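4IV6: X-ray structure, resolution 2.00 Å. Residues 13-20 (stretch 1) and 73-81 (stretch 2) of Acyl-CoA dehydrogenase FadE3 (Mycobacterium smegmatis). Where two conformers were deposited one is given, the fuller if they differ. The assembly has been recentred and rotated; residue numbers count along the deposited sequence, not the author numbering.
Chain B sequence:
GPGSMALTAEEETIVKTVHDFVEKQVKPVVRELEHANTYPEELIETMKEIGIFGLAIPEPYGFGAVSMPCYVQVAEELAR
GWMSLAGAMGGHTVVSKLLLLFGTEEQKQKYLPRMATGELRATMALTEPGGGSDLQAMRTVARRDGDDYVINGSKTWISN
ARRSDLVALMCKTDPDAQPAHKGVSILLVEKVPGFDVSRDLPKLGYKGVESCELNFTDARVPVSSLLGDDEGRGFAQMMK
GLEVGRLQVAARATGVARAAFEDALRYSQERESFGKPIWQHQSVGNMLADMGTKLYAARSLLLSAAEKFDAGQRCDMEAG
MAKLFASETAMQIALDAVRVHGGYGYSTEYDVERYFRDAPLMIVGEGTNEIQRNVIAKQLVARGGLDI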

# COMPACT_ATOMS: atom_id res chain seq x y z
N THR B 13 38.28 0.77 5.38
CA THR B 13 38.94 -0.48 5.11
C THR B 13 38.15 -1.66 5.68
O THR B 13 38.03 -2.69 4.99
CB THR B 13 40.39 -0.46 5.65
OG1 THR B 13 41.16 0.48 4.88
CG2 THR B 13 41.03 -1.83 5.55
N ILE B 14 37.66 -1.55 6.91
CA ILE B 14 36.91 -2.67 7.52
C ILE B 14 35.65 -2.97 6.67
O ILE B 14 35.38 -4.13 6.37
CB ILE B 14 36.59 -2.46 9.02
CG1 ILE B 14 35.85 -3.65 9.63
CG2 ILE B 14 35.64 -1.31 9.26
CD1 ILE B 14 36.67 -4.91 9.67
N VAL B 15 34.94 -1.93 6.25
CA VAL B 15 33.75 -2.12 5.41
C VAL B 15 34.16 -2.87 4.14
O VAL B 15 33.53 -3.86 3.78
CB VAL B 15 33.06 -0.79 5.09
CG1 VAL B 15 31.90 -1.02 4.11
CG2 VAL B 15 32.54 -0.14 6.36
N LYS B 16 35.26 -2.45 3.49
CA LYS B 16 35.72 -3.12 2.27
C LYS B 16 36.13 -4.55 2.49
O LYS B 16 35.86 -5.43 1.67
CB LYS B 16 36.90 -2.39 1.65
CG LYS B 16 36.57 -1.02 1.12
CD LYS B 16 37.78 -0.43 0.44
CE LYS B 16 37.86 1.08 0.61
NZ LYS B 16 36.86 1.74 -0.26
N THR B 17 36.81 -4.78 3.60
CA THR B 17 37.22 -6.12 3.98
C THR B 17 36.03 -7.04 4.15
O THR B 17 36.05 -8.18 3.70
CB THR B 17 38.02 -6.06 5.28
OG1 THR B 17 39.23 -5.35 5.01
CG2 THR B 17 38.37 -7.46 5.81
N VAL B 18 34.97 -6.54 4.78
CA VAL B 18 33.78 -7.33 5.02
C VAL B 18 33.04 -7.59 3.68
O VAL B 18 32.62 -8.71 3.42
CB VAL B 18 32.90 -6.69 6.11
CG1 VAL B 18 31.63 -7.48 6.33
CG2 VAL B 18 33.67 -6.63 7.43
N HIS B 19 32.95 -6.59 2.81
CA HIS B 19 32.41 -6.75 1.46
C HIS B 19 33.13 -7.83 0.65
O HIS B 19 32.51 -8.67 0.00
CB HIS B 19 32.51 -5.42 0.72
CG HIS B 19 31.97 -5.46 -0.66
ND1 HIS B 19 30.65 -5.16 -0.94
CD2 HIS B 19 32.56 -5.72 -1.85
CE1 HIS B 19 30.45 -5.26 -2.24
NE2 HIS B 19 31.59 -5.60 -2.82
N ASP B 20 34.47 -7.80 0.70
CA ASP B 20 35.30 -8.78 0.01
C ASP B 20 35.09 -10.18 0.56
O ASP B 20 34.99 -11.14 -0.19
CB ASP B 20 36.77 -8.40 0.11
CG ASP B 20 37.12 -7.27 -0.79
OD1 ASP B 20 36.20 -6.84 -1.52
OD2 ASP B 20 38.29 -6.82 -0.79
N GLN B 73 27.28 -0.07 8.58
CA GLN B 73 27.73 -0.47 7.27
C GLN B 73 28.34 -1.87 7.29
O GLN B 73 28.14 -2.64 6.36
CB GLN B 73 28.69 0.55 6.68
CG GLN B 73 27.99 1.86 6.30
CD GLN B 73 28.96 2.94 5.91
OE1 GLN B 73 29.06 4.00 6.55
NE2 GLN B 73 29.71 2.68 4.87
N VAL B 74 29.03 -2.23 8.36
CA VAL B 74 29.60 -3.59 8.48
C VAL B 74 28.48 -4.60 8.61
O VAL B 74 28.47 -5.64 7.95
CB VAL B 74 30.58 -3.72 9.67
CG1 VAL B 74 30.95 -5.18 9.91
CG2 VAL B 74 31.82 -2.90 9.44
N ALA B 75 27.51 -4.28 9.46
CA ALA B 75 26.36 -5.18 9.66
C ALA B 75 25.56 -5.34 8.36
O ALA B 75 25.15 -6.45 7.99
CB ALA B 75 25.49 -4.65 10.79
N GLU B 76 25.43 -4.25 7.61
CA GLU B 76 24.70 -4.28 6.36
C GLU B 76 25.43 -5.17 5.32
O GLU B 76 24.79 -5.95 4.64
CB GLU B 76 24.52 -2.86 5.82
CG GLU B 76 23.83 -2.79 4.46
CD GLU B 76 23.80 -1.39 3.89
OE1 GLU B 76 24.83 -0.98 3.33
OE2 GLU B 76 22.72 -0.74 3.97
N GLU B 77 26.76 -5.05 5.24
CA GLU B 77 27.53 -5.85 4.30
C GLU B 77 27.39 -7.31 4.60
O GLU B 77 27.19 -8.12 3.69
CB GLU B 77 29.01 -5.51 4.34
CG GLU B 77 29.40 -4.18 3.71
CD GLU B 77 29.07 -4.03 2.23
OE1 GLU B 77 28.99 -5.03 1.45
OE2 GLU B 77 28.85 -2.85 1.88
N LEU B 78 27.50 -7.66 5.87
CA LEU B 78 27.34 -9.04 6.31
C LEU B 78 25.98 -9.58 5.90
O LEU B 78 25.89 -10.67 5.31
CB LEU B 78 27.51 -9.15 7.82
CG LEU B 78 28.92 -9.06 8.35
CD1 LEU B 78 28.87 -9.07 9.85
CD2 LEU B 78 29.75 -10.23 7.86
N ALA B 79 24.94 -8.80 6.20
CA ALA B 79 23.55 -9.22 5.92
C ALA B 79 23.23 -9.33 4.45
O ALA B 79 22.45 -10.20 4.05
CB ALA B 79 22.54 -8.33 6.61
N ARG B 80 23.83 -8.45 3.65
CA ARG B 80 23.76 -8.55 2.23
C ARG B 80 24.19 -9.95 1.74
O ARG B 80 23.53 -10.55 0.89
CB ARG B 80 24.61 -7.46 1.61
CG ARG B 80 24.68 -7.42 0.09
CD ARG B 80 25.69 -6.33 -0.31
NE ARG B 80 26.04 -6.51 -1.71
CZ ARG B 80 27.04 -7.24 -2.17
NH1 ARG B 80 27.18 -7.30 -3.47
NH2 ARG B 80 27.94 -7.81 -1.39
N GLY B 81 25.30 -10.46 2.27
CA GLY B 81 25.71 -11.83 1.92
C GLY B 81 24.81 -12.91 2.52
O GLY B 81 24.41 -13.85 1.84

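How do two helices so far apart in sequence come to lie side by side? Residues 13-20 and 73-81 run almost parallel, with 7° between their N-to-C directions and 8.9 Å between their axes at closest approach. At so small an angle the helices stay in step, and the register repeats after about one turn: Val 15 lies opposite Val 74, their CA atoms 5.4 Å apart, and His 19 lies opposite Glu 77, CA to CA 5.7 Å. Together the stretches bury 425 Å². Lys 16 and Asp 20, whose CA-to-CB bonds point away from the other helix, are exposed and take no part, as fits their charge.

What fills the space between the helices? Three valines supply nearly half of the buried surface, and their branching at CB places two methyl groups close to the backbone and so fills a narrow gap without a long chain. Val 18 points toward the second helix and, with chi1 at 178° (t), packs both methyls on it: CG2 is 4.0 Å from Val 74 CG1, while CG1 is 3.7 Å from Leu 78 CD2 and 3.8 Å from Glu 77 CB. Val 15 leaves its backbone sideways, yet its t rotamer (175°) also puts both methyls to use, CG2 at 3.9 Å from Gln 73 CB and CG1 at 4.0 Å from Glu 77 CG. Val 74, again t, answers from the other side; its CG2 meets Ile 14 CG1 at 4.1 Å and Val 15 CG2 at 4.2 Å.

How does a longer side chain reach this contact? Leu 78 starts sideways, but chi1 of -75° (m) and chi2 of 175° (t) bring its end nearer, so that CD2 closes on Val 18 while much of the residue lies beyond the reach of the first helix. Glu 77 points toward that helix and bends twice, with chi1 and chi2 both m at -73° and -60°. Its CB, set by the backbone, packs on Val 18 and its CG, placed by chi1, on Val 15; chi2 then helps carry the carboxylate on to the neighbourhood of His 19. A buried glutamate suits this place because its methylene groups can join the apolar packing while its oxygens find polar partners.

Where does the polar part of the contact lie? His 19 ND1 donates a hydrogen bond to Glu 77 OE1, 2.9 Å away, with an N-H...acceptor angle of 156°. The t rotamer of His 19 carries its ring across to the second helix, and chi2 of 90° turns ND1 to the carboxylate, which meets the ring at its edge, near the ring plane, where a nitrogen can donate. Glu 77 OE2 is hydrogen-bonded elsewhere in the structure. Arg 80 also points toward the first helix, and its extended chain, t through chi3, brings the guanidinium up to His 19; His 19 CE1 lies over one face of that group, 3.7 Å from Arg 80 NH2. This leaves the guanidinium nitrogens free to bond elsewhere in the structure, as all three do.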